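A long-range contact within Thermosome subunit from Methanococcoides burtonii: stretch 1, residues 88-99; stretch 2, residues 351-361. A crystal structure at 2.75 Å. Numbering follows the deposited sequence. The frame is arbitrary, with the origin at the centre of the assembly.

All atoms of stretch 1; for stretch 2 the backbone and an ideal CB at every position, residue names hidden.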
# COMPACT_ATOMS: atom_id res chain seq x y z
N ILE A 88 24.78 1.39 4.47
CA ILE A 88 24.98 -0.03 4.68
C ILE A 88 23.77 -0.86 4.24
O ILE A 88 23.93 -1.96 3.70
CB ILE A 88 25.31 -0.34 6.14
CG1 ILE A 88 26.61 0.35 6.54
CG2 ILE A 88 25.44 -1.84 6.34
CD1 ILE A 88 27.07 0.01 7.94
N LEU A 89 22.57 -0.35 4.48
CA LEU A 89 21.36 -1.05 4.06
C LEU A 89 21.30 -1.22 2.55
O LEU A 89 21.08 -2.33 2.06
CB LEU A 89 20.10 -0.34 4.55
CG LEU A 89 19.65 -0.69 5.97
CD1 LEU A 89 18.69 0.37 6.50
CD2 LEU A 89 19.02 -2.07 6.02
N GLU A 90 21.49 -0.13 1.82
CA GLU A 90 21.42 -0.16 0.36
C GLU A 90 22.39 -1.18 -0.20
O GLU A 90 22.24 -1.64 -1.33
CB GLU A 90 21.71 1.21 -0.24
CG GLU A 90 20.73 1.60 -1.32
CD GLU A 90 19.93 2.83 -0.95
OE1 GLU A 90 20.55 3.80 -0.47
OE2 GLU A 90 18.69 2.82 -1.13
N THR A 91 23.38 -1.53 0.60
CA THR A 91 24.40 -2.50 0.23
C THR A 91 23.99 -3.94 0.53
O THR A 91 24.40 -4.85 -0.17
CB THR A 91 25.77 -2.17 0.91
OG1 THR A 91 26.47 -1.19 0.13
CG2 THR A 91 26.63 -3.42 1.08
N ILE A 92 23.18 -4.15 1.56
CA ILE A 92 22.81 -5.51 1.98
C ILE A 92 21.36 -5.90 1.68
O ILE A 92 20.90 -6.97 2.09
CB ILE A 92 23.04 -5.71 3.49
CG1 ILE A 92 21.89 -5.11 4.29
CG2 ILE A 92 24.35 -5.08 3.90
CD1 ILE A 92 21.84 -5.58 5.72
N THR A 93 20.64 -5.04 0.96
CA THR A 93 19.26 -5.32 0.59
C THR A 93 19.19 -6.23 -0.61
O THR A 93 20.15 -6.36 -1.36
CB THR A 93 18.52 -4.04 0.24
OG1 THR A 93 19.37 -3.21 -0.53
CG2 THR A 93 18.12 -3.31 1.49
N ILE A 94 18.03 -6.85 -0.79
CA ILE A 94 17.76 -7.72 -1.93
C ILE A 94 16.94 -6.93 -2.92
O ILE A 94 15.94 -6.33 -2.55
CB ILE A 94 16.95 -8.94 -1.49
CG1 ILE A 94 17.66 -9.66 -0.34
CG2 ILE A 94 16.65 -9.85 -2.67
CD1 ILE A 94 17.05 -10.98 0.03
N ALA A 95 17.38 -6.92 -4.18
CA ALA A 95 16.71 -6.11 -5.21
C ALA A 95 15.50 -6.80 -5.80
O ALA A 95 15.53 -8.00 -6.10
CB ALA A 95 17.69 -5.71 -6.32
N ILE A 96 14.43 -6.03 -5.95
CA ILE A 96 13.19 -6.56 -6.48
C ILE A 96 12.71 -5.69 -7.63
O ILE A 96 12.43 -4.51 -7.45
CB ILE A 96 12.10 -6.62 -5.39
CG1 ILE A 96 12.61 -7.45 -4.23
CG2 ILE A 96 10.82 -7.24 -5.94
CD1 ILE A 96 12.78 -8.92 -4.58
N SER A 97 12.63 -6.29 -8.81
CA SER A 97 12.15 -5.61 -10.01
C SER A 97 10.69 -5.95 -10.23
O SER A 97 10.24 -7.04 -9.87
CB SER A 97 12.98 -6.05 -11.22
OG SER A 97 12.22 -6.01 -12.41
N PRO A 98 9.94 -5.02 -10.85
CA PRO A 98 8.54 -5.29 -11.22
C PRO A 98 8.49 -6.51 -12.11
O PRO A 98 7.41 -6.98 -12.45
CB PRO A 98 8.16 -4.06 -12.06
CG PRO A 98 9.11 -3.01 -11.65
CD PRO A 98 10.39 -3.70 -11.31
N ASP A 99 9.67 -7.01 -12.48
CA ASP A 99 9.78 -8.15 -13.38
C ASP A 99 10.05 -9.44 -12.66
O ASP A 99 9.67 -10.50 -13.15
CB ASP A 99 10.89 -7.90 -14.40
CG ASP A 99 10.44 -7.02 -15.54
OD1 ASP A 99 9.21 -6.93 -15.81
OD2 ASP A 99 11.32 -6.41 -16.18
N UNK A 351 4.67 -1.27 -2.24
CA UNK A 351 5.74 -0.62 -1.51
C UNK A 351 7.11 -1.23 -1.80
O UNK A 351 8.10 -0.52 -1.91
CB UNK A 351 5.45 -0.69 -0.01
N UNK A 352 7.18 -2.55 -1.95
CA UNK A 352 8.44 -3.17 -2.31
C UNK A 352 8.89 -2.72 -3.71
O UNK A 352 10.04 -2.34 -3.91
CB UNK A 352 8.31 -4.69 -2.25
N UNK A 353 7.97 -2.75 -4.67
CA UNK A 353 8.29 -2.36 -6.04
C UNK A 353 8.78 -0.92 -6.08
O UNK A 353 9.71 -0.58 -6.80
CB UNK A 353 7.07 -2.53 -6.95
N UNK A 354 8.16 -0.06 -5.28
CA UNK A 354 8.61 1.32 -5.18
C UNK A 354 10.03 1.42 -4.61
O UNK A 354 10.90 2.03 -5.24
CB UNK A 354 7.64 2.12 -4.31
N UNK A 355 10.27 0.81 -3.45
CA UNK A 355 11.60 0.80 -2.83
C UNK A 355 12.63 0.22 -3.79
O UNK A 355 13.78 0.65 -3.81
CB UNK A 355 11.58 -0.00 -1.53
N UNK A 356 12.22 -0.78 -4.57
CA UNK A 356 13.14 -1.52 -5.43
C UNK A 356 13.99 -2.50 -4.64
O UNK A 356 14.82 -3.22 -5.21
CB UNK A 356 14.04 -0.55 -6.19
N UNK A 357 13.78 -2.54 -3.32
CA UNK A 357 14.58 -3.35 -2.43
C UNK A 357 13.75 -3.84 -1.25
O UNK A 357 12.81 -3.16 -0.82
CB UNK A 357 15.79 -2.56 -1.94
N UNK A 358 14.08 -5.03 -0.75
CA UNK A 358 13.50 -5.50 0.50
C UNK A 358 14.61 -5.94 1.44
O UNK A 358 15.71 -6.28 1.00
CB UNK A 358 12.52 -6.65 0.25
N UNK A 359 14.29 -5.92 2.73
CA UNK A 359 15.15 -6.42 3.79
C UNK A 359 14.53 -7.71 4.27
O UNK A 359 13.32 -7.89 4.13
CB UNK A 359 15.31 -5.41 4.93
N UNK A 360 15.32 -8.62 4.83
CA UNK A 360 14.72 -9.76 5.50
C UNK A 360 14.74 -9.53 6.99
O UNK A 360 15.51 -8.70 7.47
CB UNK A 360 15.45 -11.06 5.14
N UNK A 361 13.90 -10.26 7.72
CA UNK A 361 13.63 -9.96 9.12
C UNK A 361 14.37 -10.82 10.12
O UNK A 361 15.47 -11.31 9.85
CB UNK A 361 12.13 -10.09 9.38

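Two short antiparallel strands join the stretches. Ile94 N donates to O of position 358 at 3.0 Å, and N of position 358 returns a bond to Ile94 O at 2.9 Å.

Position 351 has nothing of stretch 1 near its CB, so any helix-compatible residue would do. It is Val351.

Position 352 points toward stretch 1, and its ideal CB is 5.1 Å from Ile96 CG2. A medium apolar side chain such as valine, leucine or isoleucine would suit. It is Val352, whose CG1 lies 3.8 Å from Ile96 CB.

At 353 the CB points sideways, 5.1 Å from Pro98 CG. An apolar chain with some reach would suit. It is Ile353, with CG2 4.0 Å from Pro98 CG. A water donates to both Ile96 O (2.9 Å) and Ile353 O (2.6 Å).

Position 354 points away and 355 sideways, and stretch 1 has nothing near either CB. Many residues would fit. They are Glu354 and Asp355, whose carboxylates bond elsewhere in the structure.

Position 356 is the first residue after the helix, with phi 76°, which favours glycine; asparagine is a common second choice. An ideal CB would point away, so stretch 1 adds little to the choice. It is Gly356. Its O accepts from Ile96 N at 2.9 Å, extending the strand pairing.

Position 357 pairs with Ala95, and its CB shares a sheet face with the Ala95 side chain. The ideal CB is 3.8 Å from Thr93 CB, and the Glu90 carboxylate lies farther along. A long basic chain is suggested: lysine or arginine, though a polar donor could also serve. It is Lys357. Its CD passes 3.4 Å from Thr93 OG1, and its NZ forms a salt bridge with Glu90 OE2 at 2.6 Å.

Position 358 turns to the other face, shared with Ile94. Its CB is 4.6 Å from Ile96 CG1. A beta-branched apolar residue suits both strand and surroundings. It is Val358: CG1 is 3.8 Å from Ile96 CG1, and CG2 is 4.0 Å from Ile94 CB.

At 359 the CB points away, yet its ideal CB is 4.9 Å from Thr93 CG2 and 5.1 Å from Leu89 CD2. Valine, isoleucine or threonine would fit. It is Val359, with CG2 4.0 Å from Thr93 CG2 and 4.2 Å from Leu89 CD2.

Position 360 points sideways near Ile94 CD1. Several apolar residues would do. It is Val360, whose CG1 is 4.4 Å from that Ile94 CD1.

Position 361 is out of reach, so stretch 1 sets no preference. It is Gly361.

Stretch 2, residues 351-361: VVIEDGKVVVG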
# COMPACT_ATOMS: atom_id res chain seq x y z
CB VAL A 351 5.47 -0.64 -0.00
CG1 VAL A 351 6.74 -0.26 0.78
CG2 VAL A 351 4.30 0.29 0.32
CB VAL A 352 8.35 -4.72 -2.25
CG1 VAL A 352 9.55 -5.35 -2.92
CG2 VAL A 352 8.24 -5.18 -0.81
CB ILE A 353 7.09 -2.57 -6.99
CG1 ILE A 353 6.88 -4.06 -7.23
CG2 ILE A 353 7.30 -1.83 -8.32
CD1 ILE A 353 5.75 -4.38 -8.17
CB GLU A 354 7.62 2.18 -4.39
CG GLU A 354 6.37 2.53 -5.18
CD GLU A 354 5.36 3.34 -4.38
OE1 GLU A 354 5.30 3.18 -3.14
OE2 GLU A 354 4.62 4.13 -5.01
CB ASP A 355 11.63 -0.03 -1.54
CG ASP A 355 10.87 0.61 -0.38
OD1 ASP A 355 10.58 1.83 -0.42
OD2 ASP A 355 10.56 -0.13 0.58
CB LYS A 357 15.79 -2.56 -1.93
CG LYS A 357 16.30 -1.53 -2.95
CD LYS A 357 17.81 -1.30 -2.86
CE LYS A 357 18.22 -0.02 -3.58
NZ LYS A 357 17.70 1.20 -2.89
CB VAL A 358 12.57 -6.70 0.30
CG1 VAL A 358 11.55 -6.39 -0.75
CG2 VAL A 358 13.38 -7.92 -0.08
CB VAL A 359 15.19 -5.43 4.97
CG1 VAL A 359 16.06 -5.95 6.08
CG2 VAL A 359 15.68 -4.08 4.51
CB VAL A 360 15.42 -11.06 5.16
CG1 VAL A 360 14.92 -11.56 3.83
CG2 VAL A 360 16.93 -10.86 5.15
O HOH W 1 10.94 -2.22 -8.34
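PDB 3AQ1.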